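Local coordinates for peptidoglycan D,D-transpeptidase PbpA (Mycobacterium tuberculosis, PDB 3UN7), which probably cross-links the peptide stems of cell-wall peptidoglycan as a serine D,D-transpeptidase and is a target of penicillin and other beta-lactams, at residues 97-109 and 336-348. Residues are numbered along the deposited sequence; the frame is centred on the assembly and turned at random.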
loop_
_atom_site.group_PDB
_atom_site.type_symbol
_atom_site.label_atom_id
_atom_site.label_comp_id
_atom_site.label_asym_id
_atom_site.label_seq_id
_atom_site.Cartn_x
_atom_site.Cartn_y
_atom_site.Cartn_z
ATOM N N GLY A 97 -44.665 -7.546 6.291
ATOM C CA GLY A 97 -44.784 -8.278 5.037
ATOM C C GLY A 97 -43.841 -7.774 3.964
ATOM O O GLY A 97 -43.673 -8.426 2.934
ATOM N N ARG A 98 -43.228 -6.617 4.209
ATOM C CA ARG A 98 -42.279 -6.006 3.280
ATOM C C ARG A 98 -41.004 -6.825 3.157
ATOM O O ARG A 98 -40.484 -7.334 4.157
ATOM C CB ARG A 98 -41.953 -4.571 3.717
ATOM C CG ARG A 98 -40.656 -3.986 3.166
ATOM C CD ARG A 98 -40.748 -2.475 3.026
ATOM N NE ARG A 98 -41.266 -1.823 4.229
ATOM C CZ ARG A 98 -40.572 -0.982 4.994
ATOM N NH1 ARG A 98 -39.315 -0.671 4.690
ATOM N NH2 ARG A 98 -41.143 -0.444 6.065
ATOM N N ASP A 99 -40.525 -6.950 1.920
ATOM C CA ASP A 99 -39.270 -7.627 1.607
ATOM C C ASP A 99 -38.091 -7.060 2.398
ATOM O O ASP A 99 -37.870 -5.847 2.379
ATOM C CB ASP A 99 -38.974 -7.508 0.108
ATOM C CG ASP A 99 -39.279 -8.776 -0.642
ATOM O OD1 ASP A 99 -40.448 -9.234 -0.587
ATOM O OD2 ASP A 99 -38.339 -9.317 -1.276
ATOM N N PRO A 100 -37.321 -7.935 3.081
ATOM C CA PRO A 100 -36.170 -7.461 3.857
ATOM C C PRO A 100 -35.001 -7.087 2.946
ATOM O O PRO A 100 -34.972 -7.479 1.774
ATOM C CB PRO A 100 -35.795 -8.677 4.708
ATOM C CG PRO A 100 -36.191 -9.840 3.868
ATOM C CD PRO A 100 -37.461 -9.403 3.155
ATOM N N ARG A 101 -34.050 -6.336 3.495
ATOM C CA ARG A 101 -32.857 -5.921 2.778
ATOM C C ARG A 101 -31.733 -5.825 3.811
ATOM O O ARG A 101 -31.961 -5.431 4.962
ATOM C CB ARG A 101 -33.119 -4.567 2.101
ATOM C CG ARG A 101 -32.136 -4.110 1.004
ATOM C CD ARG A 101 -32.484 -2.668 0.558
ATOM N NE ARG A 101 -31.619 -2.137 -0.506
ATOM C CZ ARG A 101 -32.057 -1.739 -1.707
ATOM N NH1 ARG A 101 -33.352 -1.798 -2.010
ATOM N NH2 ARG A 101 -31.201 -1.272 -2.614
ATOM N N GLY A 102 -30.530 -6.212 3.409
ATOM C CA GLY A 102 -29.349 -6.008 4.237
ATOM C C GLY A 102 -28.989 -4.537 4.266
ATOM O O GLY A 102 -29.556 -3.731 3.522
ATOM N N GLY A 103 -28.057 -4.175 5.134
ATOM C CA GLY A 103 -27.591 -2.799 5.197
ATOM C C GLY A 103 -26.498 -2.553 4.179
ATOM O O GLY A 103 -26.114 -3.460 3.445
ATOM N N ASN A 104 -26.006 -1.321 4.136
ATOM C CA ASN A 104 -25.013 -0.891 3.155
ATOM C C ASN A 104 -23.688 -0.540 3.794
ATOM O O ASN A 104 -23.641 -0.015 4.912
ATOM C CB ASN A 104 -25.505 0.344 2.397
ATOM C CG ASN A 104 -26.270 -0.003 1.132
ATOM O OD1 ASN A 104 -26.854 -1.091 1.006
ATOM N ND2 ASN A 104 -26.266 0.939 0.167
ATOM N N VAL A 105 -22.615 -0.791 3.050
ATOM C CA VAL A 105 -21.267 -0.452 3.470
ATOM C C VAL A 105 -20.720 0.589 2.507
ATOM O O VAL A 105 -20.521 0.310 1.331
ATOM C CB VAL A 105 -20.347 -1.683 3.437
ATOM C CG1 VAL A 105 -18.869 -1.281 3.702
ATOM C CG2 VAL A 105 -20.839 -2.740 4.410
ATOM N N ASP A 106 -20.457 1.773 3.035
ATOM C CA ASP A 106 -19.917 2.885 2.278
ATOM C C ASP A 106 -18.408 2.976 2.509
ATOM O O ASP A 106 -17.971 3.413 3.569
ATOM C CB ASP A 106 -20.605 4.172 2.731
ATOM C CG ASP A 106 -22.036 4.285 2.217
ATOM O OD1 ASP A 106 -22.529 3.343 1.528
ATOM O OD2 ASP A 106 -22.677 5.331 2.498
ATOM N N THR A 107 -17.620 2.531 1.534
ATOM C CA THR A 107 -16.155 2.548 1.667
ATOM C C THR A 107 -15.565 3.946 1.472
ATOM O O THR A 107 -16.240 4.874 1.037
ATOM C CB THR A 107 -15.450 1.552 0.693
ATOM O OG1 THR A 107 -15.506 2.068 -0.638
ATOM C CG2 THR A 107 -16.120 0.191 0.728
ATOM N N THR A 108 -14.290 4.076 1.801
ATOM C CA THR A 108 -13.563 5.326 1.643
ATOM C C THR A 108 -12.940 5.453 0.254
ATOM O O THR A 108 -12.280 6.449 -0.029
ATOM C CB THR A 108 -12.400 5.409 2.644
ATOM O OG1 THR A 108 -11.631 4.191 2.573
ATOM C CG2 THR A 108 -12.914 5.583 4.048
ATOM N N ILE A 109 -13.108 4.428 -0.590
ATOM C CA ILE A 109 -12.440 4.368 -1.895
ATOM C C ILE A 109 -12.963 5.479 -2.793
ATOM O O ILE A 109 -14.169 5.699 -2.872
ATOM C CB ILE A 109 -12.655 2.980 -2.591
ATOM C CG1 ILE A 109 -12.006 1.843 -1.781
ATOM C CG2 ILE A 109 -12.106 2.973 -4.041
ATOM C CD1 ILE A 109 -10.483 1.847 -1.768
ATOM N N PRO A 336 -5.381 3.835 9.380
ATOM C CA PRO A 336 -6.002 3.711 8.065
ATOM C C PRO A 336 -7.322 2.963 8.159
ATOM O O PRO A 336 -7.471 2.012 8.942
ATOM C CB PRO A 336 -4.974 2.927 7.229
ATOM C CG PRO A 336 -4.065 2.297 8.187
ATOM C CD PRO A 336 -4.214 2.943 9.545
ATOM N N TYR A 337 -8.291 3.421 7.392
ATOM C CA TYR A 337 -9.572 2.739 7.384
ATOM C C TYR A 337 -10.171 2.758 6.001
ATOM O O TYR A 337 -9.930 3.700 5.243
ATOM C CB TYR A 337 -10.530 3.342 8.417
ATOM C CG TYR A 337 -10.969 4.777 8.183
ATOM C CD1 TYR A 337 -12.223 5.059 7.633
ATOM C CD2 TYR A 337 -10.168 5.856 8.586
ATOM C CE1 TYR A 337 -12.656 6.366 7.449
ATOM C CE2 TYR A 337 -10.592 7.173 8.401
ATOM C CZ TYR A 337 -11.842 7.412 7.829
ATOM O OH TYR A 337 -12.296 8.692 7.633
ATOM N N LEU A 338 -10.964 1.713 5.713
ATOM C CA LEU A 338 -11.566 1.467 4.408
ATOM C C LEU A 338 -13.066 1.696 4.428
ATOM O O LEU A 338 -13.686 1.863 3.377
ATOM C CB LEU A 338 -11.309 0.012 4.000
ATOM C CG LEU A 338 -11.761 -0.499 2.636
ATOM C CD1 LEU A 338 -11.140 0.386 1.559
ATOM C CD2 LEU A 338 -11.277 -1.968 2.479
ATOM N N VAL A 339 -13.664 1.649 5.618
ATOM C CA VAL A 339 -15.113 1.793 5.741
ATOM C C VAL A 339 -15.452 3.111 6.420
ATOM O O VAL A 339 -15.141 3.304 7.586
ATOM C CB VAL A 339 -15.758 0.591 6.454
ATOM C CG1 VAL A 339 -17.300 0.801 6.595
ATOM C CG2 VAL A 339 -15.504 -0.694 5.638
ATOM N N GLY A 340 -16.090 4.011 5.678
ATOM C CA GLY A 340 -16.481 5.324 6.211
ATOM C C GLY A 340 -17.761 5.290 7.017
ATOM O O GLY A 340 -17.890 5.976 8.036
ATOM N N SER A 341 -18.735 4.518 6.549
ATOM C CA SER A 341 -19.984 4.388 7.287
ATOM C C SER A 341 -20.762 3.126 6.950
ATOM O O SER A 341 -20.590 2.535 5.892
ATOM C CB SER A 341 -20.866 5.641 7.129
ATOM O OG SER A 341 -21.200 5.880 5.780
ATOM N N LEU A 342 -21.594 2.715 7.902
ATOM C CA LEU A 342 -22.524 1.612 7.745
ATOM C C LEU A 342 -23.915 2.207 7.841
ATOM O O LEU A 342 -24.166 3.062 8.692
ATOM C CB LEU A 342 -22.323 0.579 8.872
ATOM C CG LEU A 342 -20.925 -0.062 8.980
ATOM C CD1 LEU A 342 -20.841 -0.900 10.246
ATOM C CD2 LEU A 342 -20.633 -0.893 7.723
ATOM N N LYS A 343 -24.815 1.740 6.981
ATOM C CA LYS A 343 -26.195 2.225 6.946
ATOM C C LYS A 343 -27.163 1.058 6.932
ATOM O O LYS A 343 -26.792 -0.052 6.560
ATOM C CB LYS A 343 -26.441 3.059 5.681
ATOM C CG LYS A 343 -25.586 4.302 5.530
ATOM C CD LYS A 343 -25.923 4.996 4.216
ATOM C CE LYS A 343 -24.736 5.749 3.621
ATOM N NZ LYS A 343 -23.846 6.487 4.581
ATOM N N GLY A 344 -28.405 1.324 7.318
ATOM C CA GLY A 344 -29.486 0.346 7.190
ATOM C C GLY A 344 -30.005 0.241 5.757
ATOM O O GLY A 344 -29.605 1.023 4.897
ATOM N N PRO A 345 -30.913 -0.719 5.498
ATOM C CA PRO A 345 -31.505 -0.929 4.171
ATOM C C PRO A 345 -32.177 0.337 3.647
ATOM O O PRO A 345 -32.234 0.554 2.437
ATOM C CB PRO A 345 -32.588 -1.985 4.425
ATOM C CG PRO A 345 -32.762 -2.047 5.897
ATOM C CD PRO A 345 -31.446 -1.676 6.481
ATOM N N ASP A 346 -32.676 1.162 4.561
ATOM C CA ASP A 346 -33.337 2.412 4.191
ATOM C C ASP A 346 -32.372 3.617 4.327
ATOM O O ASP A 346 -32.780 4.788 4.311
ATOM C CB ASP A 346 -34.656 2.560 4.971
ATOM C CG ASP A 346 -35.727 1.565 4.501
ATOM O OD1 ASP A 346 -36.541 1.086 5.328
ATOM O OD2 ASP A 346 -35.766 1.251 3.292
ATOM N N LEU A 347 -31.087 3.291 4.448
ATOM C CA LEU A 347 -29.971 4.245 4.448
ATOM C C LEU A 347 -29.822 5.131 5.696
ATOM O O LEU A 347 -29.029 6.064 5.699
ATOM C CB LEU A 347 -29.935 5.070 3.152
ATOM C CG LEU A 347 -29.965 4.234 1.868
ATOM C CD1 LEU A 347 -30.150 5.126 0.640
ATOM C CD2 LEU A 347 -28.712 3.369 1.753
ATOM N N ALA A 348 -30.567 4.826 6.756
ATOM C CA ALA A 348 -30.337 5.494 8.038
ATOM C C ALA A 348 -28.964 5.088 8.573
ATOM O O ALA A 348 -28.514 3.953 8.370
ATOM C CB ALA A 348 -31.413 5.127 9.020
#
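N104 to T107 and V339 to K343 pair as antiparallel strands, the N-to-C directions of their short segments 158° apart. N104 and K343 form a hydrogen-bonded pair, with N104 N reaching K343 O at 2.8 Å and K343 N returning to N104 O. D106 is the irregular position: its O accepts both G340 N (2.9 Å) and S341 N (3.3 Å), while D106 N donates to S341 O. Two residues facing one, with the register slipping by one before T107, define a classic beta bulge. Beyond it T108 N bonds to L338 O, and T108 CG2 lies 3.5 Å from Y337 CE1, oblique to the ring.

R101 can be followed outward along its extended chain. Its CB touches P345 CB at 3.5 Å; CG keeps near that same carbon; CD passes on to P345 O at 3.7 Å; NE is only loosely near this oxygen, and the guanidinium at the tip lies oblique to it; the side chain also touches Q25. With CG trans to the backbone N (chi1 -165°), the chain slides past the proline in the opposite direction. On one sheet face V105 CG2 packs side by side with L342 CD2 (3.8 Å), and CG1 meets V339 CG1. On the other, K343 NZ bonds to S341 OG at 3.0 Å and probably pairs with the D106 carboxylate, whose OD1 is bonded to T27.

Strand 104-107 is flanked by 339-343 and, in parallel, by 26-28, joining sequence from the dimerisation and transpeptidase families in one mixed sheet; T107, L338 and V339 touch L71 of helix 70-74, while V105 and L342 meet L79 and I78, respectively, of helix 76-79.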